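Local coordinates for holo-[acyl-carrier-protein] synthase (Thermotoga maritima, PDB 5XUM) that belongs to the 4'-phosphopantetheinyl transferase superfamily, a family of small alpha/beta proteins, at residues R22-L31 with F65-S73; S121-V129 with W137-L148. One frame throughout, in Å; residues are numbered along the deposited sequence.

Contact 1: R22-L31 with F65-S73; sequences RILGESEKRL and FTDVEFLES
Two glutamates, Glu-28 and Glu-69, reach past each other in opposite directions where the start of helix 26-34 meets edge strand 68-73 in this member of the 4'-phosphopantetheinyl transferase superfamily; helix and strand axes come within 8.0 Å. Each carboxylate grips the other segment's backbone. Glu-28 OE2 takes a nearly straight bond from Phe-70 N at 2.7 Å, the donor standing above the carboxylate plane, 53° out of it. Glu-69 OE2 accepts from Glu-28 N at 2.9 Å, nearly along its own C-O axis. With CG beside the backbone N (chi1 -79°) and an extended chain beyond, Glu-69 brings this oxygen to the first turn of the helix, where the helix dipole would favour a negative charge. Glutamate is long enough for both crossings. The carboxylate planes stand 86° apart, and Glu-28 OE1 is 4.1 Å from Glu-69 OE2, a pair of like charges whose repulsion, if both are ionised, Lys-49 would offset through its salt bridge to Glu-28 OE1; His-82 holds Glu-69 OE1.

Leu-71 lays CD2 against Ser-27 CB at 3.6 Å, a small residue that probably lets helix and strand approach here. Just before the helix and the strand begin, Ile-23 and Phe-65 run side by side, Ile-23 CG2 3.8 Å from Phe-65 CD1. Behind these contacts, Lys-49 of helix 38-56 also binds the carbonyls of Ile-23, Phe-65 and Val-68. Gly-25, the N-cap, lacks a side chain and so admits Glu-69 OE2; it helps to hold Glu-28 through the side-chain-to-N-cap half of a capping box, Gly-25 N donating to the anti lone pair of Glu-28 OE1 at 2.9 Å.

Contact 2: S121-V129 with W137-L148; sequences SFLRKRFEV and WEIETSLPPFTL
Phe-127 meets Ile-139 across the base of a beta hairpin, strands 128-132 and 137-140, in a small antiparallel sheet backed by helix 120-126. Ile-139 CD1 sits over one face of the Phe-127 ring as a CH-pi contact, 4.0 Å from the centroid and 16° off the normal. With CG beside the backbone N (chi1 -52°), the ring swings in between this methyl and Arg-126 CB on the opposite face. At the ring's edge, in its plane, comes Leu-143 CD1, while Leu-148 CD1 approaches CZ obliquely at 3.6 Å. A flat aromatic suits this junction because it can meet strand, loop and helix 145-154 at once.

Val-129 and Ile-139 form a non-hydrogen-bonded pair, their beta-branched side chains meeting CG2 to CG2. The valine's other methyl, CG1, lies 3.7 Å from Trp-137 CE3. Leu-123 sets CD1 against Trp-137 CD1 at 3.6 Å, so the indole, rooted in strand 137-140, touches both helix 120-126 and the neighbouring strand 128-132. Arg-124, salt-bridged through NE to Glu-120, brings NH1 obliquely to within 3.9 Å of Trp-137 CZ3, planes 76° apart; the indole's cation-pi partner is Arg-132.

Thr-141 touches the Phe-127 ring, and its OG1 accepts from Leu-143 N, an ST turn. Where the hairpin strands part, Glu-140 N donates a hydrogen bond to Glu-128 O at 3.0 Å, and a water accepts from Glu-128 N while donating to Glu-140 O at 2.8 Å.

In the fold
Contact 1 is complete by residue 73, well before contact 2 begins at 121, and the two lie on opposite sides of the chain's centre, their own centres 28 Å apart and their nearest atoms about 7 Å apart without touching. Contact 1 belongs to the part of the chain that carries the superfamily's sequence, joining helices 20-23 and 26-34 to the edge of the mixed sheet 68-73, 76-81 and 166-167. Contact 2 belongs to the later four-stranded antiparallel sheet, 128-132, 137-140, 114-117 and 158-162, with helices 120-126 and 145-154. The two share no sheet, yet the chain's last strand, 166-167, returns to contact 1's sheet and touches Pro-145 and Phe-146, tying the two parts together.

Contact 1: R22-L31 with F65-S73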
loop_
_atom_site.group_PDB
_atom_site.type_symbol
_atom_site.label_atom_id
_atom_site.label_comp_id
_atom_site.label_asym_id
_atom_site.label_seq_id
_atom_site.Cartn_x
_atom_site.Cartn_y
_atom_site.Cartn_z
ATOM N N ARG A 22 -22.339 17.940 8.127
ATOM C CA ARG A 22 -21.022 18.525 8.386
ATOM C C ARG A 22 -19.900 17.955 7.512
ATOM O O ARG A 22 -18.981 18.683 7.128
ATOM C CB ARG A 22 -20.651 18.377 9.866
ATOM C CG ARG A 22 -21.490 19.216 10.822
ATOM C CD ARG A 22 -21.120 20.691 10.771
ATOM N NE ARG A 22 -19.742 20.926 11.196
ATOM C CZ ARG A 22 -19.122 22.103 11.140
ATOM N NH1 ARG A 22 -19.751 23.175 10.675
ATOM N NH2 ARG A 22 -17.865 22.206 11.552
ATOM N N ILE A 23 -19.976 16.662 7.200
ATOM C CA ILE A 23 -18.862 15.976 6.533
ATOM C C ILE A 23 -19.046 15.719 5.033
ATOM O O ILE A 23 -18.060 15.581 4.306
ATOM C CB ILE A 23 -18.474 14.653 7.246
ATOM C CG1 ILE A 23 -19.575 13.593 7.098
ATOM C CG2 ILE A 23 -18.134 14.917 8.709
ATOM C CD1 ILE A 23 -19.077 12.165 7.207
ATOM N N LEU A 24 -20.293 15.662 4.572
ATOM C CA LEU A 24 -20.573 15.277 3.186
ATOM C C LEU A 24 -20.564 16.446 2.210
ATOM O O LEU A 24 -21.068 17.526 2.515
ATOM C CB LEU A 24 -21.908 14.533 3.078
ATOM C CG LEU A 24 -22.128 13.210 3.815
ATOM C CD1 LEU A 24 -23.486 12.654 3.421
ATOM C CD2 LEU A 24 -21.027 12.192 3.534
ATOM N N GLY A 25 -19.989 16.210 1.033
ATOM C CA GLY A 25 -20.079 17.151 -0.080
ATOM C C GLY A 25 -21.410 16.994 -0.797
ATOM O O GLY A 25 -22.186 16.087 -0.480
ATOM N N GLU A 26 -21.666 17.866 -1.772
ATOM C CA GLU A 26 -22.954 17.895 -2.478
ATOM C C GLU A 26 -23.271 16.607 -3.241
ATOM O O GLU A 26 -24.399 16.114 -3.183
ATOM C CB GLU A 26 -23.045 19.108 -3.413
ATOM C CG GLU A 26 -23.159 20.446 -2.695
ATOM C CD GLU A 26 -24.369 20.528 -1.781
ATOM O OE1 GLU A 26 -24.180 20.689 -0.556
ATOM O OE2 GLU A 26 -25.509 20.422 -2.283
ATOM N N SER A 27 -22.279 16.068 -3.947
ATOM C CA SER A 27 -22.455 14.829 -4.706
ATOM C C SER A 27 -22.602 13.609 -3.793
ATOM O O SER A 27 -23.280 12.643 -4.149
ATOM C CB SER A 27 -21.305 14.631 -5.694
ATOM O OG SER A 27 -21.310 15.640 -6.688
ATOM N N GLU A 28 -21.969 13.661 -2.621
ATOM C CA GLU A 28 -22.110 12.608 -1.613
ATOM C C GLU A 28 -23.512 12.604 -1.002
ATOM O O GLU A 28 -24.040 11.542 -0.669
ATOM C CB GLU A 28 -21.056 12.752 -0.512
ATOM C CG GLU A 28 -19.647 12.366 -0.938
ATOM C CD GLU A 28 -18.619 12.573 0.160
ATOM O OE1 GLU A 28 -18.643 13.637 0.820
ATOM O OE2 GLU A 28 -17.773 11.672 0.356
ATOM N N LYS A 29 -24.100 13.793 -0.859
ATOM C CA LYS A 29 -25.472 13.947 -0.357
ATOM C C LYS A 29 -26.495 13.307 -1.292
ATOM O O LYS A 29 -27.445 12.671 -0.832
ATOM C CB LYS A 29 -25.813 15.425 -0.139
ATOM C CG LYS A 29 -25.181 16.039 1.099
ATOM C CD LYS A 29 -25.434 17.536 1.157
ATOM C CE LYS A 29 -24.752 18.163 2.362
ATOM N NZ LYS A 29 -24.906 19.644 2.378
ATOM N N ARG A 30 -26.294 13.481 -2.598
ATOM C CA ARG A 30 -27.130 12.842 -3.618
ATOM C C ARG A 30 -27.007 11.318 -3.577
ATOM O O ARG A 30 -27.990 10.603 -3.782
ATOM C CB ARG A 30 -26.776 13.362 -5.014
ATOM C CG ARG A 30 -27.416 14.696 -5.367
ATOM C CD ARG A 30 -26.954 15.188 -6.730
ATOM N NE ARG A 30 -25.654 15.856 -6.663
ATOM C CZ ARG A 30 -24.897 16.148 -7.717
ATOM N NH1 ARG A 30 -25.293 15.826 -8.944
ATOM N NH2 ARG A 30 -23.733 16.760 -7.546
ATOM N N LEU A 31 -25.795 10.834 -3.312
ATOM C CA LEU A 31 -25.537 9.403 -3.167
ATOM C C LEU A 31 -26.113 8.873 -1.850
ATOM O O LEU A 31 -26.610 7.745 -1.793
ATOM C CB LEU A 31 -24.030 9.126 -3.260
ATOM C CG LEU A 31 -23.513 7.685 -3.332
ATOM C CD1 LEU A 31 -23.977 6.976 -4.598
ATOM C CD2 LEU A 31 -21.994 7.681 -3.249
ATOM N N PHE A 65 -13.615 18.521 5.648
ATOM C CA PHE A 65 -14.070 17.195 5.218
ATOM C C PHE A 65 -14.924 17.233 3.948
ATOM O O PHE A 65 -15.004 16.240 3.221
ATOM C CB PHE A 65 -14.808 16.483 6.360
ATOM C CG PHE A 65 -13.927 15.588 7.196
ATOM C CD1 PHE A 65 -14.440 14.432 7.770
ATOM C CD2 PHE A 65 -12.581 15.891 7.400
ATOM C CE1 PHE A 65 -13.638 13.602 8.540
ATOM C CE2 PHE A 65 -11.771 15.061 8.165
ATOM C CZ PHE A 65 -12.302 13.915 8.736
ATOM N N THR A 66 -15.539 18.385 3.680
ATOM C CA THR A 66 -16.321 18.597 2.458
ATOM C C THR A 66 -15.444 18.844 1.220
ATOM O O THR A 66 -15.920 18.729 0.087
ATOM C CB THR A 66 -17.328 19.758 2.615
ATOM O OG1 THR A 66 -16.644 20.937 3.059
ATOM C CG2 THR A 66 -18.417 19.395 3.618
ATOM N N ASP A 67 -14.173 19.179 1.444
ATOM C CA ASP A 67 -13.202 19.379 0.359
ATOM C C ASP A 67 -12.798 18.069 -0.319
ATOM O O ASP A 67 -12.193 18.074 -1.396
ATOM C CB ASP A 67 -11.947 20.084 0.886
ATOM C CG ASP A 67 -12.213 21.517 1.316
ATOM O OD1 ASP A 67 -13.103 22.167 0.727
ATOM O OD2 ASP A 67 -11.518 21.996 2.238
ATOM N N VAL A 68 -13.127 16.953 0.326
ATOM C CA VAL A 68 -12.794 15.626 -0.180
ATOM C C VAL A 68 -14.065 14.787 -0.268
ATOM O O VAL A 68 -14.755 14.586 0.731
ATOM C CB VAL A 68 -11.778 14.912 0.737
ATOM C CG1 VAL A 68 -11.311 13.610 0.111
ATOM C CG2 VAL A 68 -10.586 15.809 1.019
ATOM N N GLU A 69 -14.374 14.306 -1.466
ATOM C CA GLU A 69 -15.551 13.470 -1.666
ATOM C C GLU A 69 -15.172 12.062 -2.086
ATOM O O GLU A 69 -14.192 11.858 -2.803
ATOM C CB GLU A 69 -16.488 14.085 -2.709
ATOM C CG GLU A 69 -17.354 15.213 -2.178
ATOM C CD GLU A 69 -18.476 15.572 -3.131
ATOM O OE1 GLU A 69 -18.190 16.101 -4.226
ATOM O OE2 GLU A 69 -19.649 15.325 -2.780
ATOM N N PHE A 70 -15.954 11.094 -1.621
ATOM C CA PHE A 70 -15.816 9.721 -2.069
ATOM C C PHE A 70 -17.105 9.274 -2.735
ATOM O O PHE A 70 -18.108 8.989 -2.071
ATOM C CB PHE A 70 -15.407 8.798 -0.918
ATOM C CG PHE A 70 -14.009 9.044 -0.422
ATOM C CD1 PHE A 70 -12.936 8.339 -0.952
ATOM C CD2 PHE A 70 -13.763 9.995 0.563
ATOM C CE1 PHE A 70 -11.645 8.565 -0.499
ATOM C CE2 PHE A 70 -12.474 10.229 1.016
ATOM C CZ PHE A 70 -11.413 9.512 0.485
ATOM N N LEU A 71 -17.066 9.253 -4.064
ATOM C CA LEU A 71 -18.202 8.841 -4.874
ATOM C C LEU A 71 -18.077 7.356 -5.188
ATOM O O LEU A 71 -17.274 6.655 -4.566
ATOM C CB LEU A 71 -18.278 9.684 -6.152
ATOM C CG LEU A 71 -18.203 11.207 -5.973
ATOM C CD1 LEU A 71 -18.204 11.921 -7.316
ATOM C CD2 LEU A 71 -19.329 11.721 -5.086
ATOM N N GLU A 72 -18.872 6.875 -6.140
ATOM C CA GLU A 72 -18.830 5.467 -6.523
ATOM C C GLU A 72 -18.848 5.247 -8.032
ATOM O O GLU A 72 -19.677 5.810 -8.747
ATOM C CB GLU A 72 -19.971 4.687 -5.863
ATOM C CG GLU A 72 -19.738 4.397 -4.388
ATOM C CD GLU A 72 -20.609 3.278 -3.849
ATOM O OE1 GLU A 72 -21.264 2.573 -4.649
ATOM O OE2 GLU A 72 -20.634 3.102 -2.613
ATOM N N SER A 73 -17.900 4.439 -8.495
ATOM C CA SER A 73 -17.912 3.883 -9.840
ATOM C C SER A 73 -17.949 2.373 -9.676
ATOM O O SER A 73 -17.086 1.796 -9.006
ATOM C CB SER A 73 -16.676 4.315 -10.628
ATOM O OG SER A 73 -16.683 5.713 -10.861
#

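Contact 2: S121-V129 with W137-L148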
loop_
_atom_site.group_PDB
_atom_site.type_symbol
_atom_site.label_atom_id
_atom_site.label_comp_id
_atom_site.label_asym_id
_atom_site.label_seq_id
_atom_site.Cartn_x
_atom_site.Cartn_y
_atom_site.Cartn_z
ATOM N N SER A 121 2.599 22.045 -29.715
ATOM C CA SER A 121 3.690 22.992 -29.492
ATOM C C SER A 121 3.581 23.700 -28.139
ATOM O O SER A 121 4.585 23.871 -27.446
ATOM C CB SER A 121 3.746 24.016 -30.630
ATOM O OG SER A 121 4.860 24.878 -30.482
ATOM N N PHE A 122 2.363 24.103 -27.776
ATOM C CA PHE A 122 2.083 24.724 -26.479
ATOM C C PHE A 122 2.512 23.823 -25.320
ATOM O O PHE A 122 3.111 24.293 -24.349
ATOM C CB PHE A 122 0.589 25.060 -26.363
ATOM C CG PHE A 122 0.177 25.595 -25.013
ATOM C CD1 PHE A 122 0.144 26.965 -24.772
ATOM C CD2 PHE A 122 -0.196 24.729 -23.987
ATOM C CE1 PHE A 122 -0.242 27.460 -23.535
ATOM C CE2 PHE A 122 -0.581 25.218 -22.744
ATOM C CZ PHE A 122 -0.603 26.586 -22.518
ATOM N N LEU A 123 2.200 22.533 -25.434
ATOM C CA LEU A 123 2.460 21.569 -24.366
ATOM C C LEU A 123 3.934 21.194 -24.243
ATOM O O LEU A 123 4.440 21.052 -23.130
ATOM C CB LEU A 123 1.601 20.311 -24.547
ATOM C CG LEU A 123 0.074 20.470 -24.515
ATOM C CD1 LEU A 123 -0.601 19.166 -24.920
ATOM C CD2 LEU A 123 -0.433 20.937 -23.157
ATOM N N ARG A 124 4.615 21.047 -25.381
ATOM C CA ARG A 124 6.030 20.647 -25.403
ATOM C C ARG A 124 6.978 21.712 -24.850
ATOM O O ARG A 124 8.071 21.390 -24.382
ATOM C CB ARG A 124 6.464 20.228 -26.810
ATOM C CG ARG A 124 5.867 18.907 -27.266
ATOM C CD ARG A 124 6.570 18.354 -28.496
ATOM N NE ARG A 124 5.825 17.243 -29.089
ATOM C CZ ARG A 124 5.940 15.967 -28.723
ATOM N NH1 ARG A 124 5.211 15.039 -29.329
ATOM N NH2 ARG A 124 6.776 15.613 -27.754
ATOM N N LYS A 125 6.553 22.974 -24.913
ATOM C CA LYS A 125 7.301 24.086 -24.326
ATOM C C LYS A 125 7.289 24.013 -22.802
ATOM O O LYS A 125 8.258 24.400 -22.146
ATOM C CB LYS A 125 6.703 25.430 -24.751
ATOM C CG LYS A 125 6.905 25.810 -26.207
ATOM C CD LYS A 125 6.100 27.057 -26.532
ATOM C CE LYS A 125 5.916 27.231 -28.029
ATOM N NZ LYS A 125 5.094 28.432 -28.341
ATOM N N ARG A 126 6.185 23.511 -22.254
ATOM C CA ARG A 126 5.945 23.544 -20.814
ATOM C C ARG A 126 6.132 22.190 -20.131
ATOM O O ARG A 126 6.622 22.127 -19.002
ATOM C CB ARG A 126 4.545 24.099 -20.533
ATOM C CG ARG A 126 4.382 25.563 -20.911
ATOM C CD ARG A 126 2.926 25.934 -21.143
ATOM N NE ARG A 126 2.768 27.356 -21.455
ATOM C CZ ARG A 126 2.942 27.896 -22.661
ATOM N NH1 ARG A 126 2.769 29.200 -22.829
ATOM N NH2 ARG A 126 3.286 27.142 -23.700
ATOM N N PHE A 127 5.754 21.115 -20.818
ATOM C CA PHE A 127 5.754 19.779 -20.223
ATOM C C PHE A 127 6.528 18.750 -21.031
ATOM O O PHE A 127 6.723 18.901 -22.238
ATOM C CB PHE A 127 4.320 19.272 -20.035
ATOM C CG PHE A 127 3.426 20.231 -19.312
ATOM C CD1 PHE A 127 3.599 20.477 -17.953
ATOM C CD2 PHE A 127 2.403 20.885 -19.988
ATOM C CE1 PHE A 127 2.770 21.365 -17.285
ATOM C CE2 PHE A 127 1.569 21.771 -19.326
ATOM C CZ PHE A 127 1.755 22.012 -17.973
ATOM N N GLU A 128 6.961 17.701 -20.337
ATOM C CA GLU A 128 7.488 16.501 -20.961
ATOM C C GLU A 128 6.304 15.709 -21.517
ATOM O O GLU A 128 5.498 15.168 -20.758
ATOM C CB GLU A 128 8.258 15.678 -19.922
ATOM C CG GLU A 128 8.922 14.415 -20.455
ATOM C CD GLU A 128 9.580 13.584 -19.364
ATOM O OE1 GLU A 128 10.230 12.573 -19.704
ATOM O OE2 GLU A 128 9.453 13.931 -18.169
ATOM N N VAL A 129 6.193 15.675 -22.843
ATOM C CA VAL A 129 5.108 14.968 -23.528
ATOM C C VAL A 129 5.546 13.538 -23.842
ATOM O O VAL A 129 6.619 13.320 -24.405
ATOM C CB VAL A 129 4.667 15.712 -24.813
ATOM C CG1 VAL A 129 3.644 14.902 -25.598
ATOM C CG2 VAL A 129 4.097 17.081 -24.468
ATOM N N TRP A 137 -3.141 14.138 -25.192
ATOM C CA TRP A 137 -1.708 13.994 -24.947
ATOM C C TRP A 137 -1.438 13.562 -23.533
ATOM O O TRP A 137 -2.014 14.112 -22.588
ATOM C CB TRP A 137 -0.986 15.308 -25.224
ATOM C CG TRP A 137 -1.065 15.763 -26.662
ATOM C CD1 TRP A 137 -1.949 16.686 -27.216
ATOM C CD2 TRP A 137 -0.220 15.326 -27.783
ATOM N NE1 TRP A 137 -1.717 16.844 -28.559
ATOM C CE2 TRP A 137 -0.695 16.059 -28.964
ATOM C CE3 TRP A 137 0.840 14.435 -27.923
ATOM C CZ2 TRP A 137 -0.118 15.890 -30.214
ATOM C CZ3 TRP A 137 1.415 14.275 -29.191
ATOM C CH2 TRP A 137 0.945 14.985 -30.307
ATOM N N GLU A 138 -0.562 12.571 -23.375
ATOM C CA GLU A 138 -0.105 12.155 -22.053
ATOM C C GLU A 138 1.143 12.948 -21.681
ATOM O O GLU A 138 2.135 12.939 -22.413
ATOM C CB GLU A 138 0.176 10.647 -22.000
ATOM C CG GLU A 138 0.439 10.123 -20.591
ATOM C CD GLU A 138 0.901 8.674 -20.548
ATOM O OE1 GLU A 138 1.278 8.211 -19.450
ATOM O OE2 GLU A 138 0.894 7.992 -21.598
ATOM N N ILE A 139 1.079 13.642 -20.549
ATOM C CA ILE A 139 2.195 14.459 -20.075
ATOM C C ILE A 139 2.663 14.018 -18.689
ATOM O O ILE A 139 1.910 13.389 -17.938
ATOM C CB ILE A 139 1.843 15.972 -20.049
ATOM C CG1 ILE A 139 0.672 16.253 -19.092
ATOM C CG2 ILE A 139 1.549 16.485 -21.459
ATOM C CD1 ILE A 139 0.559 17.698 -18.651
ATOM N N GLU A 140 3.914 14.332 -18.370
ATOM C CA GLU A 140 4.405 14.225 -17.004
ATOM C C GLU A 140 4.482 15.621 -16.402
ATOM O O GLU A 140 5.094 16.522 -16.978
ATOM C CB GLU A 140 5.768 13.516 -16.950
ATOM C CG GLU A 140 6.543 13.673 -15.638
ATOM C CD GLU A 140 5.801 13.173 -14.398
ATOM O OE1 GLU A 140 4.773 12.476 -14.523
ATOM O OE2 GLU A 140 6.255 13.484 -13.276
ATOM N N THR A 141 3.834 15.796 -15.255
ATOM C CA THR A 141 3.904 17.046 -14.502
ATOM C C THR A 141 3.711 16.798 -13.005
ATOM O O THR A 141 3.023 15.854 -12.603
ATOM C CB THR A 141 2.895 18.106 -15.015
ATOM O OG1 THR A 141 2.994 19.290 -14.216
ATOM C CG2 THR A 141 1.457 17.593 -14.966
ATOM N N SER A 142 4.338 17.648 -12.194
ATOM C CA SER A 142 4.176 17.608 -10.744
ATOM C C SER A 142 3.221 18.706 -10.274
ATOM O O SER A 142 3.101 18.959 -9.076
ATOM C CB SER A 142 5.532 17.748 -10.049
ATOM O OG SER A 142 6.377 16.656 -10.366
ATOM N N LEU A 143 2.548 19.355 -11.220
ATOM C CA LEU A 143 1.562 20.377 -10.888
ATOM C C LEU A 143 0.293 19.736 -10.334
ATOM O O LEU A 143 -0.217 18.775 -10.915
ATOM C CB LEU A 143 1.230 21.252 -12.105
ATOM C CG LEU A 143 2.308 22.210 -12.627
ATOM C CD1 LEU A 143 1.847 22.879 -13.915
ATOM C CD2 LEU A 143 2.686 23.255 -11.584
ATOM N N PRO A 144 -0.207 20.257 -9.195
ATOM C CA PRO A 144 -1.475 19.808 -8.616
ATOM C C PRO A 144 -2.638 20.067 -9.585
ATOM O O PRO A 144 -2.560 21.003 -10.389
ATOM C CB PRO A 144 -1.605 20.666 -7.352
ATOM C CG PRO A 144 -0.209 21.072 -7.019
ATOM C CD PRO A 144 0.447 21.273 -8.350
ATOM N N PRO A 145 -3.705 19.243 -9.516
ATOM C CA PRO A 145 -4.764 19.230 -10.539
ATOM C C PRO A 145 -5.442 20.576 -10.819
ATOM O O PRO A 145 -5.685 20.897 -11.983
ATOM C CB PRO A 145 -5.780 18.210 -9.997
ATOM C CG PRO A 145 -5.421 18.004 -8.563
ATOM C CD PRO A 145 -3.942 18.219 -8.481
ATOM N N PHE A 146 -5.742 21.348 -9.778
ATOM C CA PHE A 146 -6.406 22.642 -9.961
ATOM C C PHE A 146 -5.462 23.711 -10.505
ATOM O O PHE A 146 -5.879 24.568 -11.285
ATOM C CB PHE A 146 -7.080 23.113 -8.672
ATOM C CG PHE A 146 -8.347 22.374 -8.353
ATOM C CD1 PHE A 146 -9.560 22.785 -8.894
ATOM C CD2 PHE A 146 -8.328 21.261 -7.517
ATOM C CE1 PHE A 146 -10.732 22.104 -8.604
ATOM C CE2 PHE A 146 -9.494 20.576 -7.228
ATOM C CZ PHE A 146 -10.699 20.998 -7.768
ATOM N N THR A 147 -4.198 23.650 -10.090
ATOM C CA THR A 147 -3.157 24.519 -10.634
ATOM C C THR A 147 -2.982 24.240 -12.127
ATOM O O THR A 147 -2.936 25.170 -12.938
ATOM C CB THR A 147 -1.816 24.333 -9.890
ATOM O OG1 THR A 147 -2.015 24.550 -8.489
ATOM C CG2 THR A 147 -0.758 25.315 -10.400
ATOM N N LEU A 148 -2.903 22.958 -12.482
ATOM C CA LEU A 148 -2.791 22.540 -13.877
ATOM C C LEU A 148 -4.029 22.933 -14.686
ATOM O O LEU A 148 -3.905 23.443 -15.801
ATOM C CB LEU A 148 -2.536 21.029 -13.973
ATOM C CG LEU A 148 -2.389 20.399 -15.364
ATOM C CD1 LEU A 148 -1.162 20.926 -16.098
ATOM C CD2 LEU A 148 -2.349 18.880 -15.272
HETATM O O HOH W 1 7.263 18.195 -17.301
#